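Local atomic coordinates of computational Design of Enzyme (Synthetic construct, PDB entry 3TP4), a protein that was computationally designed to carry an activated serine-containing catalytic triad on a glycosidase-like TIM-barrel scaffold, and is probably meant to act as a serine-nucleophile enzyme. Residues Q298-V303 with E341-Y346; T281-S286 with A317-G322; E16-L21 with V366-A371; A7-D12 with F239-G244. All blocks are in the same frame, centred on the assembly; numbering follows the deposited sequence.

The four contacts run from the outer helices of a TIM barrel, through its wall, to the N-terminal ends of its strands. Contact 1 packs two outer helices and leans on contact 2, where two barrel strands meet; their centres are 13 Å apart, and Tyr-346 OH lies 3.1 Å from Met-319 SE. Contact 2 holds Glu-320, the probable acid of a designed triad with Ser-70 and His-37. Contacts 3 and 4 join the N-terminal loop and helix to strands 366-368 and 242-249, with centres 9 Å apart and Ala-368 against Ile-8. Contact 4 touches contact 2 through neighbouring strands, although their centres are 21 Å apart. Contacts 1 and 3 are the most distant, 35 Å between centres.

Contact 1. Residues Q298-V303 with E341-Y346; sequences QWFTKV and EDFQAY
Asp-342 carries the polar half of this helix-helix contact. Its CG stands anti to the backbone N (chi1 -171°), which sends the side chain from the 341-346 helix to the first turn of the other. CB approaches the Gln-298 backbone, and Asp-342 CG comes within 3.3 Å of Gln-298 CA. At the tip the two oxygens part company. Asp-342 OD1 accepts a bond from Thr-301 OG1 at 2.6 Å on its syn lone pair, and another from a water at 2.8 Å that also accepts from NE2 of Gln-298, the N-cap residue. Asp-342 OD2 takes the backbone N-H of Thr-301, N to OD2 2.9 Å at 160°, again syn. Threonine suits this place because one residue offers both a hydroxyl and an amide, one to each oxygen, and the helix start would probably favour the carboxylate's negative charge. The two helices belong to the outer layer of a TIM barrel, one after strand 282-285 and the other after strand 318-321, axes 8.0 Å apart. Ala-345 CB meets Thr-301 CG2 at 3.8 Å. Inward lies an aromatic cluster: Phe-343 directs its CD1 edge over the centre of the Phe-300 ring in a T-shaped stack, centroids 5.0 Å apart and planes at 74°. Trp-299 CE3 covers the opposite face of Phe-300, whose own edge turns toward the face of Tyr-346.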
loop_
_atom_site.group_PDB
_atom_site.type_symbol
_atom_site.label_atom_id
_atom_site.label_comp_id
_atom_site.label_asym_id
_atom_site.label_seq_id
_atom_site.Cartn_x
_atom_site.Cartn_y
_atom_site.Cartn_z
ATOM N N GLN A 298 -0.201 -26.122 14.600
ATOM C CA GLN A 298 0.372 -26.178 13.254
ATOM C C GLN A 298 -0.215 -25.136 12.306
ATOM O O GLN A 298 -0.401 -25.400 11.119
ATOM C CB GLN A 298 0.203 -27.582 12.670
ATOM C CG GLN A 298 0.845 -28.661 13.536
ATOM C CD GLN A 298 0.871 -30.008 12.853
ATOM O OE1 GLN A 298 -0.171 -30.632 12.635
ATOM N NE2 GLN A 298 2.068 -30.461 12.492
ATOM N N TRP A 299 -0.494 -23.951 12.836
ATOM C CA TRP A 299 -1.194 -22.928 12.070
ATOM C C TRP A 299 -0.376 -22.485 10.850
ATOM O O TRP A 299 -0.900 -22.406 9.751
ATOM C CB TRP A 299 -1.517 -21.737 12.964
ATOM C CG TRP A 299 -2.378 -20.719 12.291
ATOM C CD1 TRP A 299 -3.748 -20.677 12.280
ATOM C CD2 TRP A 299 -1.934 -19.602 11.521
ATOM N NE1 TRP A 299 -4.180 -19.590 11.551
ATOM C CE2 TRP A 299 -3.085 -18.911 11.081
ATOM C CE3 TRP A 299 -0.670 -19.105 11.172
ATOM C CZ2 TRP A 299 -3.014 -17.759 10.299
ATOM C CZ3 TRP A 299 -0.602 -17.949 10.385
ATOM C CH2 TRP A 299 -1.767 -17.294 9.964
ATOM N N PHE A 300 0.920 -22.231 11.042
ATOM C CA PHE A 300 1.761 -21.778 9.932
ATOM C C PHE A 300 1.866 -22.797 8.793
ATOM O O PHE A 300 1.651 -22.464 7.632
ATOM C CB PHE A 300 3.151 -21.370 10.420
ATOM C CG PHE A 300 3.150 -20.158 11.317
ATOM C CD1 PHE A 300 2.995 -18.879 10.781
ATOM C CD2 PHE A 300 3.308 -20.295 12.686
ATOM C CE1 PHE A 300 3.000 -17.756 11.598
ATOM C CE2 PHE A 300 3.324 -19.178 13.517
ATOM C CZ PHE A 300 3.158 -17.905 12.978
ATOM N N THR A 301 2.206 -24.039 9.114
ATOM C CA THR A 301 2.309 -25.054 8.064
ATOM C C THR A 301 0.955 -25.409 7.449
ATOM O O THR A 301 0.883 -25.764 6.286
ATOM C CB THR A 301 3.006 -26.334 8.553
ATOM O OG1 THR A 301 2.304 -26.853 9.687
ATOM C CG2 THR A 301 4.470 -26.041 8.926
ATOM N N LYS A 302 -0.115 -25.320 8.230
ATOM C CA LYS A 302 -1.449 -25.533 7.669
ATOM C C LYS A 302 -1.826 -24.437 6.665
ATOM O O LYS A 302 -2.369 -24.721 5.583
ATOM C CB LYS A 302 -2.495 -25.617 8.782
ATOM C CG LYS A 302 -2.422 -26.896 9.583
ATOM C CD LYS A 302 -3.350 -26.847 10.787
ATOM C CE LYS A 302 -4.789 -26.605 10.362
ATOM N NZ LYS A 302 -5.744 -26.880 11.474
ATOM N N VAL A 303 -1.541 -23.186 7.020
ATOM C CA VAL A 303 -1.786 -22.072 6.103
ATOM C C VAL A 303 -0.973 -22.240 4.822
ATOM O O VAL A 303 -1.515 -22.195 3.725
ATOM C CB VAL A 303 -1.463 -20.710 6.760
ATOM C CG1 VAL A 303 -1.280 -19.635 5.687
ATOM C CG2 VAL A 303 -2.581 -20.318 7.719
ATOM N N GLU A 341 8.140 -24.486 16.936
ATOM C CA GLU A 341 8.522 -25.583 16.047
ATOM C C GLU A 341 7.796 -25.509 14.703
ATOM O O GLU A 341 8.396 -25.724 13.648
ATOM C CB GLU A 341 8.287 -26.945 16.721
ATOM C CG GLU A 341 8.553 -28.123 15.809
ATOM C CD GLU A 341 8.563 -29.454 16.546
ATOM O OE1 GLU A 341 7.839 -29.585 17.562
ATOM O OE2 GLU A 341 9.305 -30.366 16.110
ATOM N N ASP A 342 6.506 -25.186 14.729
ATOM C CA ASP A 342 5.755 -25.133 13.492
ATOM C C ASP A 342 6.257 -23.998 12.604
ATOM O O ASP A 342 6.347 -24.151 11.387
ATOM C CB ASP A 342 4.255 -24.973 13.745
ATOM C CG ASP A 342 3.430 -25.136 12.471
ATOM O OD1 ASP A 342 3.243 -26.284 12.018
ATOM O OD2 ASP A 342 2.950 -24.122 11.930
ATOM N N PHE A 343 6.579 -22.861 13.208
ATOM C CA PHE A 343 7.083 -21.745 12.421
ATOM C C PHE A 343 8.431 -22.101 11.792
ATOM O O PHE A 343 8.675 -21.806 10.624
ATOM C CB PHE A 343 7.179 -20.445 13.234
ATOM C CG PHE A 343 7.654 -19.278 12.416
ATOM C CD1 PHE A 343 6.791 -18.629 11.550
ATOM C CD2 PHE A 343 8.976 -18.866 12.473
ATOM C CE1 PHE A 343 7.226 -17.574 10.778
ATOM C CE2 PHE A 343 9.418 -17.814 11.698
ATOM C CZ PHE A 343 8.543 -17.169 10.852
ATOM N N GLN A 344 9.295 -22.752 12.558
ATOM C CA GLN A 344 10.561 -23.239 12.014
ATOM C C GLN A 344 10.328 -24.142 10.803
ATOM O O GLN A 344 11.074 -24.076 9.829
ATOM C CB GLN A 344 11.359 -23.991 13.091
ATOM C CG GLN A 344 11.977 -23.046 14.109
ATOM C CD GLN A 344 12.510 -23.744 15.329
ATOM O OE1 GLN A 344 11.935 -24.723 15.812
ATOM N NE2 GLN A 344 13.617 -23.229 15.855
ATOM N N ALA A 345 9.296 -24.984 10.867
ATOM C CA ALA A 345 8.985 -25.891 9.760
ATOM C C ALA A 345 8.460 -25.100 8.567
ATOM O O ALA A 345 8.815 -25.357 7.412
ATOM C CB ALA A 345 7.962 -26.949 10.205
ATOM N N TYR A 346 7.585 -24.147 8.857
ATOM C CA TYR A 346 7.135 -23.199 7.857
ATOM C C TYR A 346 8.325 -22.545 7.146
ATOM O O TYR A 346 8.347 -22.453 5.920
ATOM C CB TYR A 346 6.268 -22.136 8.528
ATOM C CG TYR A 346 6.023 -20.919 7.679
ATOM C CD1 TYR A 346 6.883 -19.830 7.732
ATOM C CD2 TYR A 346 4.927 -20.852 6.830
ATOM C CE1 TYR A 346 6.668 -18.724 6.948
ATOM C CE2 TYR A 346 4.690 -19.742 6.062
ATOM C CZ TYR A 346 5.564 -18.681 6.116
ATOM O OH TYR A 346 5.337 -17.568 5.330
HETATM O O HOH W 1 4.759 -28.567 12.437
#

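Contact 2. Residues T281-S286 with A317-G322; sequences TRFGVS and AYMETG
Backbone bonding is sparse where these two strands, 47° apart in direction, help to close the TIM-barrel wall. Phe-283 N gives its hydrogen to Glu-320 O at 2.9 Å, meeting the oxygen from above the carbonyl plane. The Thr-321 hydroxyl adds a short bond, Thr-321 OG1 to Phe-283 O at 2.6 Å, in the carbonyl plane, on a lone pair. Glycine is required at Gly-284, because a CB would collide with that hydroxyl and, at these backbone angles, would also press on Phe-283 O. Three waters bridge the segments: one donates to both Thr-281 O and Glu-320 OE1, another joins Arg-282 NE to Glu-320 O, and a third joins Val-285 N to Thr-321 OG1. Apolar contact centres on the Phe-283 ring. The selenomethionine Met-319 bends at chi3 so that CE sits over the ring centre, 3.3 Å from the centroid, a CH-pi contact, with SE behind it, 4.6 Å from the centroid, as the Met-aromatic partner; Thr-321 CB covers the opposite face nearer the rim. Glu-320 bonds through OE2 to His-37 ND1; with OE1 held by water, the carboxylate would probably help to orient and polarise that histidine, consistent with a charge relay toward Ser-70.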
loop_
_atom_site.group_PDB
_atom_site.type_symbol
_atom_site.label_atom_id
_atom_site.label_comp_id
_atom_site.label_asym_id
_atom_site.label_seq_id
_atom_site.Cartn_x
_atom_site.Cartn_y
_atom_site.Cartn_z
ATOM N N THR A 281 -0.462 -9.511 1.501
ATOM C CA THR A 281 0.246 -8.424 2.182
ATOM C C THR A 281 0.336 -8.577 3.690
ATOM O O THR A 281 1.357 -8.247 4.286
ATOM C CB THR A 281 -0.320 -7.021 1.812
ATOM O OG1 THR A 281 -1.757 -7.055 1.790
ATOM C CG2 THR A 281 0.211 -6.596 0.446
ATOM N N ARG A 282 -0.722 -9.068 4.317
ATOM C CA ARG A 282 -0.677 -9.276 5.753
ATOM C C ARG A 282 -1.313 -10.588 6.162
ATOM O O ARG A 282 -2.442 -10.901 5.763
ATOM C CB ARG A 282 -1.361 -8.116 6.481
ATOM C CG ARG A 282 -0.646 -6.797 6.335
ATOM C CD ARG A 282 -1.340 -5.728 7.175
ATOM N NE ARG A 282 -0.945 -5.797 8.584
ATOM C CZ ARG A 282 -1.341 -4.919 9.505
ATOM N NH1 ARG A 282 -2.151 -3.918 9.165
ATOM N NH2 ARG A 282 -0.931 -5.034 10.758
ATOM N N PHE A 283 -0.577 -11.353 6.960
ATOM C CA PHE A 283 -1.082 -12.605 7.496
ATOM C C PHE A 283 -0.566 -12.790 8.913
ATOM O O PHE A 283 0.486 -12.255 9.273
ATOM C CB PHE A 283 -0.663 -13.790 6.614
ATOM C CG PHE A 283 0.673 -14.402 6.986
ATOM C CD1 PHE A 283 1.865 -13.786 6.625
ATOM C CD2 PHE A 283 0.730 -15.599 7.681
ATOM C CE1 PHE A 283 3.091 -14.363 6.939
ATOM C CE2 PHE A 283 1.953 -16.177 8.016
ATOM C CZ PHE A 283 3.137 -15.559 7.644
ATOM N N GLY A 284 -1.287 -13.566 9.716
ATOM C CA GLY A 284 -0.815 -13.868 11.061
ATOM C C GLY A 284 -1.889 -14.486 11.941
ATOM O O GLY A 284 -3.054 -14.549 11.554
ATOM N N VAL A 285 -1.490 -14.966 13.115
ATOM C CA VAL A 285 -2.447 -15.446 14.108
ATOM C C VAL A 285 -3.119 -14.242 14.779
ATOM O O VAL A 285 -2.436 -13.344 15.263
ATOM C CB VAL A 285 -1.753 -16.293 15.189
ATOM C CG1 VAL A 285 -2.735 -16.648 16.303
ATOM C CG2 VAL A 285 -1.146 -17.567 14.573
ATOM N N SER A 286 -4.448 -14.211 14.793
ATOM C CA SER A 286 -5.158 -13.094 15.434
ATOM C C SER A 286 -4.712 -12.968 16.879
ATOM O O SER A 286 -4.781 -13.932 17.637
ATOM C CB SER A 286 -6.674 -13.305 15.407
ATOM O OG SER A 286 -7.169 -13.430 14.097
ATOM N N ALA A 317 3.128 -13.118 -4.255
ATOM C CA ALA A 317 4.562 -12.828 -4.202
ATOM C C ALA A 317 5.189 -12.838 -2.814
ATOM O O ALA A 317 6.342 -13.233 -2.662
ATOM C CB ALA A 317 4.841 -11.505 -4.887
ATOM N N TYR A 318 4.449 -12.369 -1.816
ATOM C CA TYR A 318 4.954 -12.347 -0.444
ATOM C C TYR A 318 3.834 -12.399 0.582
ATOM O O TYR A 318 2.650 -12.257 0.243
ATOM C CB TYR A 318 5.878 -11.134 -0.202
ATOM C CG TYR A 318 5.253 -9.753 -0.399
ATOM C CD1 TYR A 318 5.338 -9.099 -1.629
ATOM C CD2 TYR A 318 4.621 -9.086 0.654
ATOM C CE1 TYR A 318 4.791 -7.836 -1.819
ATOM C CE2 TYR A 318 4.064 -7.798 0.476
ATOM C CZ TYR A 318 4.162 -7.184 -0.762
ATOM O OH TYR A 318 3.609 -5.931 -0.970
HETATM N N MSE A 319 4.209 -12.630 1.833
HETATM C CA MSE A 319 3.257 -12.640 2.937
HETATM C C MSE A 319 3.976 -12.157 4.194
HETATM O O MSE A 319 4.948 -12.768 4.640
HETATM C CB MSE A 319 2.707 -14.050 3.150
HETATM C CG MSE A 319 3.782 -15.072 3.450
HETATM SE SE MSE A 319 3.077 -16.888 3.260
HETATM C CE MSE A 319 1.716 -16.869 4.669
ATOM N N GLU A 320 3.498 -11.051 4.755
ATOM C CA GLU A 320 4.171 -10.392 5.865
ATOM C C GLU A 320 3.350 -10.542 7.143
ATOM O O GLU A 320 2.130 -10.344 7.132
ATOM C CB GLU A 320 4.369 -8.896 5.549
ATOM C CG GLU A 320 5.148 -8.163 6.645
ATOM C CD GLU A 320 5.036 -6.639 6.532
ATOM O OE1 GLU A 320 4.838 -6.118 5.411
ATOM O OE2 GLU A 320 5.169 -5.964 7.574
ATOM N N THR A 321 4.004 -10.905 8.242
ATOM C CA THR A 321 3.310 -10.999 9.526
ATOM C C THR A 321 3.784 -9.894 10.478
ATOM O O THR A 321 4.730 -9.165 10.176
ATOM C CB THR A 321 3.442 -12.398 10.180
ATOM O OG1 THR A 321 2.355 -12.613 11.097
ATOM C CG2 THR A 321 4.765 -12.523 10.930
ATOM N N GLY A 322 3.127 -9.785 11.627
ATOM C CA GLY A 322 3.225 -8.585 12.442
ATOM C C GLY A 322 4.462 -8.408 13.311
ATOM O O GLY A 322 5.310 -9.297 13.435
HETATM O O HOH W 2 2.939 -6.092 3.614
HETATM O O HOH W 3 1.068 -8.365 9.021
HETATM O O HOH W 4 1.591 -14.563 13.253
#

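Contact 3. Residues E16-L21 with V366-A371; sequences ETRSLL and VAAAPA
Helix 15-27, which comes before the first TIM-barrel strand and lies across the N-terminal ends of the strands, is crossed here at 100° by strand 366-368, which pairs in parallel with strand 4-6 in a small two-stranded sheet; the chain then runs on toward the mixed beta sheet that begins with strand 374-379. The hydrogen bonding is the work of Arg-18. Its chain leaves the helix toward the strand and bends at chi3 (-52°), which turns the guanidinium edge onto the carbonyl of Val-366. Arg-18 NE gives the main bond to Val-366 O, 2.5 Å long and nearly straight at 162°, with the oxygen close to the guanidinium plane. Arg-18 NH2 adds a weak bond to Val-366 O at 3.1 Å, so the group straddles one acceptor, while NH1 turns back to the carbonyl of Ala-13. An alanine in place of Arg-18 would remove all three bonds and would probably loosen the strand's hold on the helix. Arginine suits the place because its long chain spans from helix to strand and its several N-H groups serve both carbonyls. The apolar contact is modest. Ala-368, small enough to lie alongside the arginine's aliphatic part, sets its CB 3.9 Å from Arg-18 CD. Ser-19 takes part mainly through its backbone; its OG is bonded to Ala-361 O and Arg-364 N. Branched Val-366 fills the angle between strand and helix: its CG1, in the crowded position between N and carbonyl carbon, rests on the helix backbone 3.5 Å from Ser-19 N.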
loop_
_atom_site.group_PDB
_atom_site.type_symbol
_atom_site.label_atom_id
_atom_site.label_comp_id
_atom_site.label_asym_id
_atom_site.label_seq_id
_atom_site.Cartn_x
_atom_site.Cartn_y
_atom_site.Cartn_z
ATOM N N GLU A 16 16.279 -0.204 -10.894
ATOM C CA GLU A 16 16.179 -1.193 -9.820
ATOM C C GLU A 16 14.725 -1.387 -9.393
ATOM O O GLU A 16 14.301 -2.497 -9.058
ATOM C CB GLU A 16 17.040 -0.784 -8.627
ATOM C CG GLU A 16 18.560 -0.915 -8.876
ATOM C CD GLU A 16 19.127 0.214 -9.738
ATOM O OE1 GLU A 16 18.439 1.245 -9.934
ATOM O OE2 GLU A 16 20.268 0.071 -10.223
ATOM N N THR A 17 13.971 -0.297 -9.428
ATOM C CA THR A 17 12.558 -0.307 -9.052
ATOM C C THR A 17 11.717 -1.076 -10.064
ATOM O O THR A 17 10.889 -1.908 -9.684
ATOM C CB THR A 17 12.030 1.127 -8.908
ATOM O OG1 THR A 17 12.806 1.801 -7.913
ATOM C CG2 THR A 17 10.555 1.126 -8.488
ATOM N N ARG A 18 11.930 -0.797 -11.351
ATOM C CA ARG A 18 11.297 -1.581 -12.406
ATOM C C ARG A 18 11.705 -3.042 -12.301
ATOM O O ARG A 18 10.881 -3.935 -12.490
ATOM C CB ARG A 18 11.623 -1.029 -13.805
ATOM C CG ARG A 18 11.374 0.492 -13.946
ATOM C CD ARG A 18 11.436 0.989 -15.393
ATOM N NE ARG A 18 12.655 0.594 -16.094
ATOM C CZ ARG A 18 13.792 1.282 -16.089
ATOM N NH1 ARG A 18 13.893 2.416 -15.412
ATOM N NH2 ARG A 18 14.837 0.830 -16.765
ATOM N N SER A 19 12.986 -3.284 -12.024
ATOM C CA SER A 19 13.470 -4.647 -11.821
ATOM C C SER A 19 12.684 -5.350 -10.709
ATOM O O SER A 19 12.246 -6.498 -10.861
ATOM C CB SER A 19 14.962 -4.631 -11.457
ATOM O OG SER A 19 15.430 -5.940 -11.203
ATOM N N LEU A 20 12.516 -4.662 -9.587
ATOM C CA LEU A 20 11.828 -5.261 -8.443
ATOM C C LEU A 20 10.415 -5.680 -8.819
ATOM O O LEU A 20 9.973 -6.773 -8.470
ATOM C CB LEU A 20 11.787 -4.294 -7.253
ATOM C CG LEU A 20 11.020 -4.803 -6.024
ATOM C CD1 LEU A 20 11.558 -6.156 -5.530
ATOM C CD2 LEU A 20 11.041 -3.779 -4.888
ATOM N N LEU A 21 9.694 -4.814 -9.529
ATOM C CA LEU A 21 8.319 -5.156 -9.905
ATOM C C LEU A 21 8.290 -6.396 -10.800
ATOM O O LEU A 21 7.418 -7.253 -10.662
ATOM C CB LEU A 21 7.624 -3.977 -10.580
ATOM C CG LEU A 21 6.120 -4.134 -10.789
ATOM C CD1 LEU A 21 5.415 -4.406 -9.475
ATOM C CD2 LEU A 21 5.530 -2.883 -11.485
ATOM N N VAL A 366 14.641 -4.000 -17.514
ATOM C CA VAL A 366 13.217 -3.966 -17.823
ATOM C C VAL A 366 12.739 -2.533 -18.030
ATOM O O VAL A 366 13.008 -1.649 -17.212
ATOM C CB VAL A 366 12.396 -4.658 -16.719
ATOM C CG1 VAL A 366 12.965 -4.333 -15.363
ATOM C CG2 VAL A 366 10.928 -4.273 -16.815
ATOM N N ALA A 367 12.054 -2.308 -19.144
ATOM C CA ALA A 367 11.551 -0.978 -19.473
ATOM C C ALA A 367 10.093 -0.810 -19.068
ATOM O O ALA A 367 9.313 -1.769 -19.041
ATOM C CB ALA A 367 11.731 -0.680 -20.956
ATOM N N ALA A 368 9.744 0.424 -18.741
ATOM C CA ALA A 368 8.383 0.780 -18.390
ATOM C C ALA A 368 7.517 0.984 -19.631
ATOM O O ALA A 368 7.894 1.706 -20.555
ATOM C CB ALA A 368 8.389 2.042 -17.550
ATOM N N ALA A 369 6.360 0.337 -19.653
ATOM C CA ALA A 369 5.325 0.707 -20.604
ATOM C C ALA A 369 5.036 2.190 -20.418
ATOM O O ALA A 369 5.157 2.718 -19.305
ATOM C CB ALA A 369 4.070 -0.115 -20.368
ATOM N N PRO A 370 4.662 2.879 -21.504
ATOM C CA PRO A 370 4.339 4.304 -21.384
ATOM C C PRO A 370 3.170 4.497 -20.424
ATOM O O PRO A 370 2.270 3.654 -20.415
ATOM C CB PRO A 370 3.930 4.685 -22.810
ATOM C CG PRO A 370 3.444 3.419 -23.409
ATOM C CD PRO A 370 4.314 2.341 -22.830
ATOM N N ALA A 371 3.188 5.570 -19.635
ATOM C CA ALA A 371 2.123 5.835 -18.663
ATOM C C ALA A 371 0.759 5.892 -19.344
ATOM O O ALA A 371 0.643 6.394 -20.460
ATOM C CB ALA A 371 2.397 7.139 -17.927
#

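Contact 4. Residues A7-D12 with F239-G244; sequences AIVDAD and FVDVLG
Ala-7 opens the loop with its carbonyl, and a water lies between Ala-7 O, 2.9 Å away, and Asp-241 OD1, 2.6 Å away. Ile-8 follows, its CG1 passing Asp-241 OD1 at 3.8 Å; the side chain also touches Leu-21 and Leu-214, and its CG2 packs on Ala-368. Val-9 is the hub: its backbone N-H goes to Asp-241 OD1 at 2.7 Å and 162°, on the syn lone pair, and its CG2 is pressed against the backbone of the other segment, 3.3 Å from Phe-239 C. A compact branched residue suits a spot where one side chain must cover both a peptide and a carboxylate. The amide of Asp-10 donates to a water, which donates to Asp-241 OD2 at 2.7 Å; Asp-10 OD1 accepts from Asp-12 N, making an Asx turn that bends the chain toward helix 15-27. Asp-241 OD2 is also bonded to Tyr-215 N, so its two oxygens grip loop and adjacent strand. An alanine at Asp-241 would lose these bonds and would probably leave the buried Val-9 amide without its acceptor. Here the N-terminal loop closes over the start of strand 242-249, at the end of the TIM barrel remote from the probable triad.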
loop_
_atom_site.group_PDB
_atom_site.type_symbol
_atom_site.label_atom_id
_atom_site.label_comp_id
_atom_site.label_asym_id
_atom_site.label_seq_id
_atom_site.Cartn_x
_atom_site.Cartn_y
_atom_site.Cartn_z
ATOM N N ALA A 7 3.868 -2.866 -17.127
ATOM C CA ALA A 7 3.016 -1.791 -16.652
ATOM C C ALA A 7 3.440 -1.467 -15.238
ATOM O O ALA A 7 3.396 -2.325 -14.356
ATOM C CB ALA A 7 1.561 -2.220 -16.679
ATOM N N ILE A 8 3.880 -0.231 -15.031
ATOM C CA ILE A 8 4.304 0.214 -13.713
ATOM C C ILE A 8 3.740 1.604 -13.484
ATOM O O ILE A 8 3.732 2.432 -14.391
ATOM C CB ILE A 8 5.840 0.227 -13.583
ATOM C CG1 ILE A 8 6.267 0.858 -12.259
ATOM C CG2 ILE A 8 6.474 0.968 -14.749
ATOM C CD1 ILE A 8 7.772 0.643 -11.908
ATOM N N VAL A 9 3.253 1.852 -12.273
ATOM C CA VAL A 9 2.580 3.114 -11.965
ATOM C C VAL A 9 3.451 4.327 -12.277
ATOM O O VAL A 9 2.985 5.310 -12.861
ATOM C CB VAL A 9 2.092 3.119 -10.504
ATOM C CG1 VAL A 9 1.731 4.525 -10.054
ATOM C CG2 VAL A 9 0.874 2.181 -10.376
ATOM N N ASP A 10 4.717 4.254 -11.886
ATOM C CA ASP A 10 5.656 5.322 -12.179
ATOM C C ASP A 10 6.505 4.954 -13.394
ATOM O O ASP A 10 7.493 4.215 -13.277
ATOM C CB ASP A 10 6.534 5.605 -10.959
ATOM C CG ASP A 10 7.670 6.560 -11.265
ATOM O OD1 ASP A 10 7.589 7.299 -12.274
ATOM O OD2 ASP A 10 8.651 6.565 -10.497
ATOM N N ALA A 11 6.110 5.467 -14.562
ATOM C CA ALA A 11 6.804 5.138 -15.810
ATOM C C ALA A 11 8.249 5.628 -15.810
ATOM O O ALA A 11 9.052 5.192 -16.640
ATOM C CB ALA A 11 6.052 5.694 -17.023
ATOM N N ASP A 12 8.571 6.528 -14.884
ATOM C CA ASP A 12 9.925 7.066 -14.749
ATOM C C ASP A 12 10.704 6.463 -13.572
ATOM O O ASP A 12 11.730 7.010 -13.167
ATOM C CB ASP A 12 9.880 8.588 -14.568
ATOM C CG ASP A 12 9.439 9.323 -15.828
ATOM O OD1 ASP A 12 9.781 8.879 -16.944
ATOM O OD2 ASP A 12 8.749 10.350 -15.696
ATOM N N PHE A 239 -2.807 3.446 -10.924
ATOM C CA PHE A 239 -2.394 3.893 -9.590
ATOM C C PHE A 239 -1.837 2.814 -8.665
ATOM O O PHE A 239 -1.223 3.133 -7.648
ATOM C CB PHE A 239 -3.562 4.611 -8.902
ATOM C CG PHE A 239 -3.996 5.849 -9.623
ATOM C CD1 PHE A 239 -3.311 7.034 -9.445
ATOM C CD2 PHE A 239 -5.063 5.816 -10.508
ATOM C CE1 PHE A 239 -3.682 8.187 -10.129
ATOM C CE2 PHE A 239 -5.452 6.963 -11.193
ATOM C CZ PHE A 239 -4.756 8.156 -10.994
ATOM N N VAL A 240 -2.051 1.549 -9.015
ATOM C CA VAL A 240 -1.657 0.428 -8.160
ATOM C C VAL A 240 -0.721 -0.541 -8.897
ATOM O O VAL A 240 -1.029 -0.958 -10.016
ATOM C CB VAL A 240 -2.900 -0.369 -7.706
ATOM C CG1 VAL A 240 -2.487 -1.589 -6.876
ATOM C CG2 VAL A 240 -3.859 0.532 -6.912
ATOM N N ASP A 241 0.409 -0.887 -8.277
ATOM C CA ASP A 241 1.313 -1.914 -8.819
ATOM C C ASP A 241 1.073 -3.298 -8.194
ATOM O O ASP A 241 1.193 -4.326 -8.869
ATOM C CB ASP A 241 2.779 -1.547 -8.562
ATOM C CG ASP A 241 3.231 -0.303 -9.319
ATOM O OD1 ASP A 241 3.069 -0.255 -10.566
ATOM O OD2 ASP A 241 3.759 0.619 -8.652
ATOM N N VAL A 242 0.758 -3.312 -6.901
ATOM C CA VAL A 242 0.647 -4.556 -6.115
ATOM C C VAL A 242 -0.711 -4.632 -5.419
ATOM O O VAL A 242 -1.078 -3.728 -4.666
ATOM C CB VAL A 242 1.741 -4.638 -5.010
ATOM C CG1 VAL A 242 1.525 -5.861 -4.100
ATOM C CG2 VAL A 242 3.150 -4.667 -5.619
ATOM N N LEU A 243 -1.438 -5.722 -5.661
ATOM C CA LEU A 243 -2.756 -5.926 -5.081
ATOM C C LEU A 243 -2.628 -6.834 -3.876
ATOM O O LEU A 243 -2.038 -7.921 -3.973
ATOM C CB LEU A 243 -3.685 -6.585 -6.101
ATOM C CG LEU A 243 -3.809 -5.871 -7.446
ATOM C CD1 LEU A 243 -4.518 -6.762 -8.448
ATOM C CD2 LEU A 243 -4.559 -4.581 -7.272
ATOM N N GLY A 244 -3.196 -6.411 -2.752
ATOM C CA GLY A 244 -2.983 -7.105 -1.493
ATOM C C GLY A 244 -4.198 -7.766 -0.859
ATOM O O GLY A 244 -5.287 -7.790 -1.428
HETATM O O HOH W 5 1.507 -1.413 -12.327
HETATM O O HOH W 6 5.412 2.534 -9.533
#